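Local coordinates for protein Ara h 8 allergen isoform (Arachis hypogaea, PDB 6V8M) that binds the hydrophobic probe 8-anilino-1-naphthalene sulfonate in an internal cavity and at further sites and, as a PR-10 allergen of the Bet v 1 family, may bind plant hormones such as abscisic acid, at residues A[5-10]-A[114-119]; A[80-85]-A[99-104]. All blocks are in the same frame, centred on the assembly; numbering follows the deposited sequence.

Both interactions are antiparallel pairings within the curved seven-stranded sheet of the Bet v 1 fold, and both are partly buried. Interaction 1 joins the first strand, at the sheet's edge, to the last and is more peripheral, with T5, E7 and E9 exposed; interaction 2 joins a central hairpin, where K101 alone of the touching residues is exposed. Segments 99-104 and 114-119 are neighbours, with T118 N 2.7 Å from S99 O. V117 packs on F100, and both contacts line the site of the same ligand molecule. Each has an aromatic pair: F6 and F119 at right angles, near V115, V117 and E8; Y83 and F100 nearly parallel, slid apart. Outside, a hydroxyl pair bridges each, T5 with T118 and T84 with S99.

Interaction 1 of 2, residues A[5-10]-A[114-119]; sequences TFEEES and KVSVTF. With 2AN (8-anilino-1-naphthalene sulfonate), chain C.
K114 opens the pairing of 114-119 with 5-10: its extended chain lies side by side with that of E9, aliphatic carbon to aliphatic carbon, while the opposite charges stay apart, K114 NZ 5.1 Å from E9 OE1. V115 forms a hydrogen-bonded antiparallel pair with E8. Its N-H points almost straight down the E8 C=O axis (172° at the oxygen), whereas E8 N approaches V115 O from above the carbonyl plane. On the pocket face, V115 CG2 occupies the crowded position between N and C and reaches to 3.5 Å from the anilino N of 8-anilino-1-naphthalene sulfonate. E8 CB lies 3.5 Å from sulfonate O2 of the ligand, and the carboxylate turns to a salt bridge with K136, which probably offsets repulsion between carboxylate and sulfonate. S116, on the outer face, places OG against E7 CG and T5 CG2. V117 repeats the two-bond pairing with F6, V117 N to F6 O being 2.8 Å; its CG2 sits 3.7 Å from C11 of the ligand's anilino ring. Outside again, T118 OG1 and T5 OG1 share a hydrogen bond of 3.0 Å, each hydroxyl anti to its own carbonyl carbon. F119 carries its ring across that of F6 at nearly a right angle (89°), CD1 3.7 Å from F6 CE2, in an oblique apolar contact. F6 also meets the ring of H132, and both phenylalanines touch L127. In the Bet v 1 sheet this pairs first strand 3-12, at the edge, with last strand 110-121, next to 95-107, one face lining the pocket to which helix 129-152 supplies K136.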
ATOM      1  N   THR A   5      -1.724 -16.121   0.109  1.00 33.21           N
ATOM      2  CA  THR A   5      -1.535 -15.276   1.312  1.00 34.38           C
ATOM      3  C   THR A   5      -0.085 -15.336   1.772  1.00 33.96           C
ATOM      4  O   THR A   5       0.461 -16.440   1.938  1.00 36.63           O
ATOM      5  CB  THR A   5      -2.497 -15.652   2.445  1.00 36.56           C
ATOM      6  OG1 THR A   5      -3.813 -15.502   1.903  1.00 37.74           O
ATOM      7  CG2 THR A   5      -2.338 -14.767   3.659  1.00 37.42           C
ATOM      8  N   PHE A   6       0.490 -14.161   2.011  1.00 32.20           N
ATOM      9  CA  PHE A   6       1.900 -13.980   2.405  1.00 33.87           C
ATOM     10  C   PHE A   6       1.914 -13.126   3.658  1.00 34.16           C
ATOM     11  O   PHE A   6       1.225 -12.109   3.700  1.00 34.33           O
ATOM     12  CB  PHE A   6       2.740 -13.330   1.299  1.00 34.02           C
ATOM     13  CG  PHE A   6       2.749 -14.112   0.021  1.00 35.15           C
ATOM     14  CD1 PHE A   6       3.668 -15.123  -0.188  1.00 37.76           C
ATOM     15  CD2 PHE A   6       1.806 -13.846  -0.964  1.00 34.33           C
ATOM     16  CE1 PHE A   6       3.648 -15.843  -1.368  1.00 39.06           C
ATOM     17  CE2 PHE A   6       1.778 -14.589  -2.129  1.00 36.71           C
ATOM     18  CZ  PHE A   6       2.704 -15.582  -2.325  1.00 37.70           C
ATOM     19  N   GLU A   7       2.640 -13.570   4.681  1.00 37.87           N
ATOM     20  CA  GLU A   7       2.766 -12.799   5.949  1.00 40.70           C
ATOM     21  C   GLU A   7       4.245 -12.488   6.162  1.00 41.64           C
ATOM     22  O   GLU A   7       5.077 -13.431   6.091  1.00 40.29           O
ATOM     23  CB  GLU A   7       2.165 -13.568   7.128  1.00 46.25           C
ATOM     24  CG  GLU A   7       0.652 -13.673   7.052  1.00 50.85           C
ATOM     25  CD  GLU A   7      -0.025 -14.392   8.201  1.00 58.79           C
ATOM     26  OE1 GLU A   7       0.332 -14.114   9.358  1.00 63.27           O
ATOM     27  OE2 GLU A   7      -0.905 -15.238   7.929  1.00 66.50           O
ATOM     28  N   GLU A   8       4.579 -11.236   6.459  1.00 38.97           N
ATOM     29  CA  GLU A   8       5.991 -10.850   6.659  1.00 43.03           C
ATOM     30  C   GLU A   8       6.107  -9.803   7.750  1.00 42.81           C
ATOM     31  O   GLU A   8       5.156  -9.037   7.961  1.00 37.91           O
ATOM     32  CB  GLU A   8       6.618 -10.309   5.383  1.00 46.69           C
ATOM     33  CG  GLU A   8       6.621 -11.336   4.286  1.00 52.49           C
ATOM     34  CD  GLU A   8       7.615 -11.048   3.187  1.00 54.26           C
ATOM     35  OE1 GLU A   8       7.241 -11.228   2.019  1.00 57.16           O
ATOM     36  OE2 GLU A   8       8.750 -10.657   3.515  1.00 56.71           O
ATOM     37  N   GLU A   9       7.235  -9.838   8.448  1.00 44.52           N
ATOM     38  CA  GLU A   9       7.597  -8.757   9.403  1.00 47.87           C
ATOM     39  C   GLU A   9       8.884  -8.083   8.941  1.00 47.67           C
ATOM     40  O   GLU A   9       9.764  -8.766   8.398  1.00 49.67           O
ATOM     41  CB  GLU A   9       7.752  -9.306  10.813  1.00 52.80           C
ATOM     42  CG  GLU A   9       6.570 -10.144  11.255  1.00 57.84           C
ATOM     43  CD  GLU A   9       6.579 -10.542  12.720  1.00 63.96           C
ATOM     44  OE1 GLU A   9       5.666 -11.297  13.126  1.00 67.66           O
ATOM     45  OE2 GLU A   9       7.513 -10.115  13.447  1.00 69.51           O
ATOM     46  N   SER A  10       8.995  -6.798   9.218  1.00 44.28           N
ATOM     47  CA  SER A  10      10.216  -5.999   8.989  1.00 45.62           C
ATOM     48  C   SER A  10      10.271  -4.924  10.073  1.00 45.14           C
ATOM     49  O   SER A  10       9.425  -4.964  11.002  1.00 41.37           O
ATOM     50  CB  SER A  10      10.251  -5.432   7.581  1.00 46.98           C
ATOM     51  OG  SER A  10       9.051  -4.729   7.272  1.00 49.41           O
ATOM     52  N   LYS A 114       4.221  -5.376  10.504  1.00 37.56           N
ATOM     53  CA  LYS A 114       3.605  -6.698  10.290  1.00 39.78           C
ATOM     54  C   LYS A 114       2.630  -6.563   9.130  1.00 36.85           C
ATOM     55  O   LYS A 114       1.702  -5.702   9.196  1.00 35.21           O
ATOM     56  CB  LYS A 114       2.888  -7.201  11.541  1.00 43.26           C
ATOM     57  CG  LYS A 114       3.760  -7.469  12.753  1.00 51.58           C
ATOM     58  CD  LYS A 114       2.951  -8.030  13.915  1.00 56.48           C
ATOM     59  CE  LYS A 114       3.617  -7.865  15.261  1.00 61.78           C
ATOM     60  NZ  LYS A 114       2.806  -8.496  16.329  1.00 65.13           N
ATOM     61  N   VAL A 115       2.838  -7.375   8.097  1.00 35.46           N
ATOM     62  CA  VAL A 115       1.931  -7.363   6.928  1.00 34.30           C
ATOM     63  C   VAL A 115       1.387  -8.752   6.651  1.00 33.57           C
ATOM     64  O   VAL A 115       2.039  -9.764   6.940  1.00 36.92           O
ATOM     65  CB  VAL A 115       2.581  -6.762   5.671  1.00 36.55           C
ATOM     66  CG1 VAL A 115       3.176  -5.392   5.940  1.00 37.54           C
ATOM     67  CG2 VAL A 115       3.600  -7.696   5.054  1.00 37.62           C
ATOM     68  N   SER A 116       0.191  -8.750   6.113  1.00 32.94           N
ATOM     69  CA  SER A 116      -0.482  -9.896   5.479  1.00 34.77           C
ATOM     70  C   SER A 116      -0.956  -9.420   4.110  1.00 34.75           C
ATOM     71  O   SER A 116      -1.737  -8.439   4.067  1.00 37.39           O
ATOM     72  CB  SER A 116      -1.650 -10.343   6.312  1.00 39.22           C
ATOM     73  OG  SER A 116      -2.207 -11.537   5.790  1.00 46.03           O
ATOM     74  N   VAL A 117      -0.618 -10.159   3.065  1.00 31.10           N
ATOM     75  CA  VAL A 117      -0.991  -9.737   1.687  1.00 30.32           C
ATOM     76  C   VAL A 117      -1.685 -10.924   1.051  1.00 31.80           C
ATOM     77  O   VAL A 117      -1.051 -11.979   0.972  1.00 33.29           O
ATOM     78  CB  VAL A 117       0.224  -9.308   0.868  1.00 31.55           C
ATOM     79  CG1 VAL A 117      -0.203  -8.773  -0.486  1.00 32.58           C
ATOM     80  CG2 VAL A 117       1.047  -8.273   1.609  1.00 32.94           C
ATOM     81  N   THR A 118      -2.928 -10.731   0.624  1.00 31.22           N
ATOM     82  CA  THR A 118      -3.692 -11.825  -0.015  1.00 31.03           C
ATOM     83  C   THR A 118      -3.918 -11.456  -1.472  1.00 31.42           C
ATOM     84  O   THR A 118      -4.692 -10.513  -1.718  1.00 32.18           O
ATOM     85  CB  THR A 118      -4.981 -12.192   0.714  1.00 34.56           C
ATOM     86  OG1 THR A 118      -4.632 -12.576   2.047  1.00 36.25           O
ATOM     87  CG2 THR A 118      -5.668 -13.378   0.068  1.00 35.27           C
ATOM     88  N   PHE A 119      -3.328 -12.219  -2.386  1.00 30.86           N
ATOM     89  CA  PHE A 119      -3.580 -12.117  -3.844  1.00 30.82           C
ATOM     90  C   PHE A 119      -4.741 -13.051  -4.193  1.00 32.34           C
ATOM     91  O   PHE A 119      -4.782 -14.194  -3.752  1.00 33.67           O
ATOM     92  CB  PHE A 119      -2.356 -12.524  -4.661  1.00 32.04           C
ATOM     93  CG  PHE A 119      -1.126 -11.667  -4.495  1.00 32.10           C
ATOM     94  CD1 PHE A 119      -0.319 -11.779  -3.362  1.00 33.46           C
ATOM     95  CD2 PHE A 119      -0.729 -10.806  -5.502  1.00 32.56           C
ATOM     96  CE1 PHE A 119       0.835 -11.026  -3.228  1.00 33.12           C
ATOM     97  CE2 PHE A 119       0.444 -10.078  -5.373  1.00 34.05           C
ATOM     98  CZ  PHE A 119       1.206 -10.168  -4.231  1.00 34.38           C
TER
HETATM   99  C1  2AN C 201       4.563  -5.268   2.242  1.00 36.48           C
HETATM  100  C2  2AN C 201       3.302  -4.856   1.911  1.00 36.26           C
HETATM  101  C3  2AN C 201       2.864  -3.549   2.167  1.00 35.78           C
HETATM  102  C4  2AN C 201       3.701  -2.676   2.774  1.00 35.07           C
HETATM  103  C5  2AN C 201       5.017  -3.050   3.137  1.00 38.33           C
HETATM  104  C6  2AN C 201       5.855  -2.104   3.766  1.00 38.17           C
HETATM  105  C7  2AN C 201       7.105  -2.404   4.139  1.00 43.22           C
HETATM  106  C8  2AN C 201       7.615  -3.685   3.902  1.00 40.83           C
HETATM  107  N   2AN C 201       4.950  -6.616   1.986  1.00 36.53           N
HETATM  108  S   2AN C 201       7.703  -6.173   3.073  1.00 40.90           S
HETATM  109  C9  2AN C 201       6.852  -4.646   3.298  1.00 37.22           C
HETATM  110  C10 2AN C 201       5.494  -4.374   2.880  1.00 36.17           C
HETATM  111  C11 2AN C 201       4.561  -7.470   0.941  1.00 37.17           C
HETATM  112  C12 2AN C 201       4.086  -6.959  -0.261  1.00 36.31           C
HETATM  113  C13 2AN C 201       3.691  -7.816  -1.272  1.00 35.19           C
HETATM  114  C14 2AN C 201       3.782  -9.180  -1.117  1.00 35.93           C
HETATM  115  C15 2AN C 201       4.269  -9.695   0.065  1.00 36.33           C
HETATM  116  C16 2AN C 201       4.652  -8.850   1.093  1.00 34.98           C
HETATM  117  O1  2AN C 201       7.646  -6.527   1.697  1.00 40.68           O
HETATM  118  O2  2AN C 201       6.944  -7.226   3.848  1.00 37.58           O
HETATM  119  O3  2AN C 201       9.004  -5.986   3.636  1.00 43.76           O

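Interaction 2 of 2, residues A[80-85]-A[99-104]. With 2AN (8-anilino-1-naphthalene sulfonate), chain E; 2AN (8-anilino-1-naphthalene sulfonate), chain C.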
ATOM      1  N   THR A  80      -2.937   0.716  12.489  1.00 33.28           N
ATOM      2  CA  THR A  80      -3.578  -0.265  11.592  1.00 34.37           C
ATOM      3  C   THR A  80      -4.016   0.411  10.296  1.00 33.32           C
ATOM      4  O   THR A  80      -4.730   1.394  10.340  1.00 34.14           O
ATOM      5  CB  THR A  80      -4.765  -0.962  12.267  1.00 39.22           C
ATOM      6  OG1 THR A  80      -4.162  -1.823  13.237  1.00 40.61           O
ATOM      7  CG2 THR A  80      -5.583  -1.780  11.290  1.00 40.92           C
ATOM      8  N   TYR A  81      -3.668  -0.209   9.172  1.00 32.68           N
ATOM      9  CA  TYR A  81      -4.155   0.225   7.843  1.00 32.30           C
ATOM     10  C   TYR A  81      -4.304  -1.006   6.959  1.00 30.75           C
ATOM     11  O   TYR A  81      -3.302  -1.603   6.594  1.00 33.61           O
ATOM     12  CB  TYR A  81      -3.246   1.287   7.230  1.00 33.58           C
ATOM     13  CG  TYR A  81      -3.805   1.855   5.945  1.00 32.08           C
ATOM     14  CD1 TYR A  81      -5.063   2.416   5.907  1.00 34.99           C
ATOM     15  CD2 TYR A  81      -3.048   1.906   4.791  1.00 33.18           C
ATOM     16  CE1 TYR A  81      -5.603   2.932   4.733  1.00 38.31           C
ATOM     17  CE2 TYR A  81      -3.587   2.388   3.597  1.00 36.24           C
ATOM     18  CZ  TYR A  81      -4.871   2.904   3.563  1.00 38.46           C
ATOM     19  OH  TYR A  81      -5.382   3.416   2.391  1.00 42.31           O
ATOM     20  N   ASP A  82      -5.551  -1.318   6.628  1.00 29.74           N
ATOM     21  CA  ASP A  82      -5.918  -2.468   5.777  1.00 31.39           C
ATOM     22  C   ASP A  82      -6.615  -1.892   4.558  1.00 30.84           C
ATOM     23  O   ASP A  82      -7.517  -1.068   4.747  1.00 33.71           O
ATOM     24  CB  ASP A  82      -6.804  -3.469   6.527  1.00 32.83           C
ATOM     25  CG  ASP A  82      -6.202  -4.038   7.809  1.00 36.15           C
ATOM     26  OD1 ASP A  82      -4.966  -3.873   8.049  1.00 34.17           O
ATOM     27  OD2 ASP A  82      -7.012  -4.604   8.618  1.00 38.82           O
ATOM     28  N   TYR A  83      -6.217  -2.321   3.369  1.00 29.55           N
ATOM     29  CA  TYR A  83      -6.713  -1.750   2.095  1.00 28.62           C
ATOM     30  C   TYR A  83      -6.655  -2.826   1.034  1.00 30.16           C
ATOM     31  O   TYR A  83      -5.821  -3.775   1.107  1.00 29.88           O
ATOM     32  CB  TYR A  83      -5.915  -0.511   1.688  1.00 30.42           C
ATOM     33  CG  TYR A  83      -4.436  -0.770   1.556  1.00 29.73           C
ATOM     34  CD1 TYR A  83      -3.608  -0.741   2.660  1.00 29.90           C
ATOM     35  CD2 TYR A  83      -3.853  -0.923   0.317  1.00 33.77           C
ATOM     36  CE1 TYR A  83      -2.240  -0.957   2.540  1.00 34.63           C
ATOM     37  CE2 TYR A  83      -2.487  -1.126   0.182  1.00 36.12           C
ATOM     38  CZ  TYR A  83      -1.673  -1.153   1.298  1.00 36.66           C
ATOM     39  OH  TYR A  83      -0.310  -1.337   1.212  1.00 39.83           O
ATOM     40  N   THR A  84      -7.462  -2.624   0.009  1.00 30.60           N
ATOM     41  CA  THR A  84      -7.561  -3.564  -1.117  1.00 29.43           C
ATOM     42  C   THR A  84      -7.288  -2.796  -2.398  1.00 30.79           C
ATOM     43  O   THR A  84      -7.905  -1.722  -2.571  1.00 32.22           O
ATOM     44  CB  THR A  84      -8.892  -4.297  -1.145  1.00 30.37           C
ATOM     45  OG1 THR A  84      -9.015  -5.107   0.012  1.00 32.57           O
ATOM     46  CG2 THR A  84      -8.999  -5.195  -2.342  1.00 31.64           C
ATOM     47  N   ILE A  85      -6.404  -3.323  -3.225  1.00 28.96           N
ATOM     48  CA  ILE A  85      -6.188  -2.768  -4.601  1.00 30.22           C
ATOM     49  C   ILE A  85      -6.970  -3.654  -5.565  1.00 30.81           C
ATOM     50  O   ILE A  85      -6.818  -4.873  -5.535  1.00 31.20           O
ATOM     51  CB  ILE A  85      -4.682  -2.687  -4.924  1.00 30.47           C
ATOM     52  CG1 ILE A  85      -3.940  -1.888  -3.850  1.00 33.64           C
ATOM     53  CG2 ILE A  85      -4.476  -2.127  -6.324  1.00 31.08           C
ATOM     54  CD1 ILE A  85      -2.467  -1.781  -4.091  1.00 35.29           C
ATOM     55  N   SER A  99      -5.449  -7.768  -1.254  1.00 30.76           N
ATOM     56  CA  SER A  99      -5.840  -7.237   0.072  1.00 32.79           C
ATOM     57  C   SER A  99      -4.609  -7.204   0.964  1.00 33.27           C
ATOM     58  O   SER A  99      -3.923  -8.228   1.104  1.00 35.06           O
ATOM     59  CB  SER A  99      -6.970  -8.024   0.684  1.00 36.17           C
ATOM     60  OG  SER A  99      -8.124  -7.834  -0.139  1.00 44.11           O
ATOM     61  N   PHE A 100      -4.355  -6.030   1.517  1.00 31.82           N
ATOM     62  CA  PHE A 100      -3.236  -5.775   2.431  1.00 30.02           C
ATOM     63  C   PHE A 100      -3.782  -5.518   3.822  1.00 30.93           C
ATOM     64  O   PHE A 100      -4.724  -4.748   3.969  1.00 31.78           O
ATOM     65  CB  PHE A 100      -2.477  -4.531   2.006  1.00 29.79           C
ATOM     66  CG  PHE A 100      -1.819  -4.614   0.662  1.00 29.91           C
ATOM     67  CD1 PHE A 100      -2.564  -4.474  -0.503  1.00 31.60           C
ATOM     68  CD2 PHE A 100      -0.463  -4.818   0.568  1.00 32.35           C
ATOM     69  CE1 PHE A 100      -1.955  -4.553  -1.742  1.00 33.34           C
ATOM     70  CE2 PHE A 100       0.139  -4.885  -0.675  1.00 33.13           C
ATOM     71  CZ  PHE A 100      -0.601  -4.747  -1.820  1.00 32.51           C
ATOM     72  N   LYS A 101      -3.158  -6.134   4.808  1.00 31.37           N
ATOM     73  CA  LYS A 101      -3.337  -5.791   6.243  1.00 34.23           C
ATOM     74  C   LYS A 101      -1.971  -5.366   6.773  1.00 33.41           C
ATOM     75  O   LYS A 101      -0.981  -6.120   6.584  1.00 32.66           O
ATOM     76  CB  LYS A 101      -3.924  -6.970   7.021  1.00 35.41           C
ATOM     77  CG  LYS A 101      -5.251  -7.482   6.480  1.00 38.94           C
ATOM     78  CD  LYS A 101      -5.826  -8.675   7.198  1.00 45.90           C
ATOM     79  CE  LYS A 101      -6.072  -8.396   8.661  1.00 52.14           C
ATOM     80  NZ  LYS A 101      -6.621  -9.582   9.369  1.00 56.79           N
ATOM     81  N   THR A 102      -1.887  -4.158   7.313  1.00 33.38           N
ATOM     82  CA  THR A 102      -0.607  -3.611   7.814  1.00 33.10           C
ATOM     83  C   THR A 102      -0.832  -3.103   9.239  1.00 33.79           C
ATOM     84  O   THR A 102      -1.897  -2.514   9.562  1.00 31.88           O
ATOM     85  CB  THR A 102       0.015  -2.529   6.922  1.00 34.43           C
ATOM     86  OG1 THR A 102      -0.622  -1.250   7.069  1.00 33.99           O
ATOM     87  CG2 THR A 102       0.018  -2.926   5.459  1.00 34.79           C
ATOM     88  N   LYS A 103       0.148  -3.369  10.075  1.00 33.09           N
ATOM     89  CA  LYS A 103       0.197  -2.876  11.461  1.00 35.82           C
ATOM     90  C   LYS A 103       1.637  -2.566  11.883  1.00 32.79           C
ATOM     91  O   LYS A 103       2.545  -3.387  11.671  1.00 32.53           O
ATOM     92  CB  LYS A 103      -0.431  -3.932  12.374  1.00 37.43           C
ATOM     93  CG  LYS A 103      -0.622  -3.445  13.801  1.00 41.69           C
ATOM     94  CD  LYS A 103      -1.367  -4.363  14.730  1.00 42.81           C
ATOM     95  CE  LYS A 103      -1.768  -3.696  16.044  1.00 43.47           C
ATOM     96  NZ  LYS A 103      -0.715  -2.842  16.663  1.00 42.79           N
ATOM     97  N   LEU A 104       1.813  -1.426  12.534  1.00 33.08           N
ATOM     98  CA  LEU A 104       3.076  -1.055  13.199  1.00 33.32           C
ATOM     99  C   LEU A 104       2.971  -1.314  14.704  1.00 35.30           C
ATOM    100  O   LEU A 104       1.852  -1.291  15.280  1.00 36.34           O
ATOM    101  CB  LEU A 104       3.348   0.427  12.964  1.00 33.93           C
ATOM    102  CG  LEU A 104       3.170   0.934  11.540  1.00 34.32           C
ATOM    103  CD1 LEU A 104       3.579   2.389  11.543  1.00 36.54           C
ATOM    104  CD2 LEU A 104       3.972   0.112  10.545  1.00 35.71           C
TER
HETATM  105  C1  2AN E 203      -0.264  -0.449  -8.097  1.00 43.22           C
HETATM  106  C2  2AN E 203      -0.364  -1.511  -8.952  1.00 41.00           C
HETATM  107  C3  2AN E 203      -0.079  -2.812  -8.535  1.00 40.43           C
HETATM  108  C4  2AN E 203       0.414  -3.016  -7.291  1.00 44.68           C
HETATM  109  C5  2AN E 203       0.542  -1.956  -6.365  1.00 41.33           C
HETATM  110  C6  2AN E 203       1.019  -2.217  -5.062  1.00 39.41           C
HETATM  111  C7  2AN E 203       1.161  -1.240  -4.164  1.00 39.76           C
HETATM  112  C8  2AN E 203       0.782   0.071  -4.473  1.00 43.15           C
HETATM  113  N   2AN E 203      -0.462   0.860  -8.563  1.00 44.42           N
HETATM  114  S   2AN E 203      -0.262   2.044  -5.878  1.00 44.78           S
HETATM  115  C9  2AN E 203       0.362   0.395  -5.732  1.00 38.82           C
HETATM  116  C10 2AN E 203       0.204  -0.622  -6.742  1.00 39.91           C
HETATM  117  C11 2AN E 203      -0.549   1.305  -9.899  1.00 39.37           C
HETATM  118  C12 2AN E 203      -1.290   2.462 -10.111  1.00 37.88           C
HETATM  119  C13 2AN E 203      -1.480   2.937 -11.398  1.00 37.26           C
HETATM  120  C14 2AN E 203      -0.923   2.285 -12.473  1.00 37.14           C
HETATM  121  C15 2AN E 203      -0.181   1.143 -12.273  1.00 39.64           C
HETATM  122  C16 2AN E 203       0.009   0.649 -10.993  1.00 41.78           C
HETATM  123  O1  2AN E 203      -1.554   1.921  -6.486  1.00 43.92           O
HETATM  124  O2  2AN E 203      -0.252   2.646  -4.577  1.00 46.93           O
HETATM  125  O3  2AN E 203       0.635   2.852  -6.833  1.00 41.37           O
HETATM  126  C1  2AN C 201       4.563  -5.268   2.242  1.00 36.48           C
HETATM  127  C2  2AN C 201       3.302  -4.856   1.911  1.00 36.26           C
HETATM  128  C3  2AN C 201       2.864  -3.549   2.167  1.00 35.78           C
HETATM  129  C4  2AN C 201       3.701  -2.676   2.774  1.00 35.07           C
HETATM  130  C5  2AN C 201       5.017  -3.050   3.137  1.00 38.33           C
HETATM  131  C6  2AN C 201       5.855  -2.104   3.766  1.00 38.17           C
HETATM  132  C7  2AN C 201       7.105  -2.404   4.139  1.00 43.22           C
HETATM  133  C8  2AN C 201       7.615  -3.685   3.902  1.00 40.83           C
HETATM  134  N   2AN C 201       4.950  -6.616   1.986  1.00 36.53           N
HETATM  135  S   2AN C 201       7.703  -6.173   3.073  1.00 40.90           S
HETATM  136  C9  2AN C 201       6.852  -4.646   3.298  1.00 37.22           C
HETATM  137  C10 2AN C 201       5.494  -4.374   2.880  1.00 36.17           C
HETATM  138  C11 2AN C 201       4.561  -7.470   0.941  1.00 37.17           C
HETATM  139  C12 2AN C 201       4.086  -6.959  -0.261  1.00 36.31           C
HETATM  140  C13 2AN C 201       3.691  -7.816  -1.272  1.00 35.19           C
HETATM  141  C14 2AN C 201       3.782  -9.180  -1.117  1.00 35.93           C
HETATM  142  C15 2AN C 201       4.269  -9.695   0.065  1.00 36.33           C
HETATM  143  C16 2AN C 201       4.652  -8.850   1.093  1.00 34.98           C
HETATM  144  O1  2AN C 201       7.646  -6.527   1.697  1.00 40.68           O
HETATM  145  O2  2AN C 201       6.944  -7.226   3.848  1.00 37.58           O
HETATM  146  O3  2AN C 201       9.004  -5.986   3.636  1.00 43.76           O
HETATM  147  O   HOH W   1      -3.822  -4.984  10.286  1.00 42.25           O
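The Y81 carbonyl oxygen is gripped by T102: OG1 donates to it at 2.7 Å, in the carbonyl plane and on a lone pair, because chi1 of 78° sets the hydroxyl in the crowded position between N and C. In return Y81 N donates almost straight (173°) to T102 O at 2.9 Å, from above its carbonyl plane. T102 N makes only a weak bond to Y81 O and a second to D82 OD1 (3.2 Å), on its anti lone pair. Y83 and F100 form a hydrogen-bonded pair, F100 N 2.7 Å from Y83 O. T84 OG1 accepts from S99 OG at 2.9 Å and is also bonded to D72. This is the hairpin of strands 80-86 and 95-107 in the Bet v 1 sheet, whose inner face lines the ligand cavity. There the Y83 and F100 rings are nearly parallel (6°) but slid apart: F100 CB sits over the Y83 ring face, 3.7 Å from its centroid, and Y83 OH lies above the rim of the F100 ring. F100 CE1 meets I85 CD1, which abuts C6 of the chain E ligand at 3.6 Å, while F100 CD2 approaches C3 of the chain C ligand.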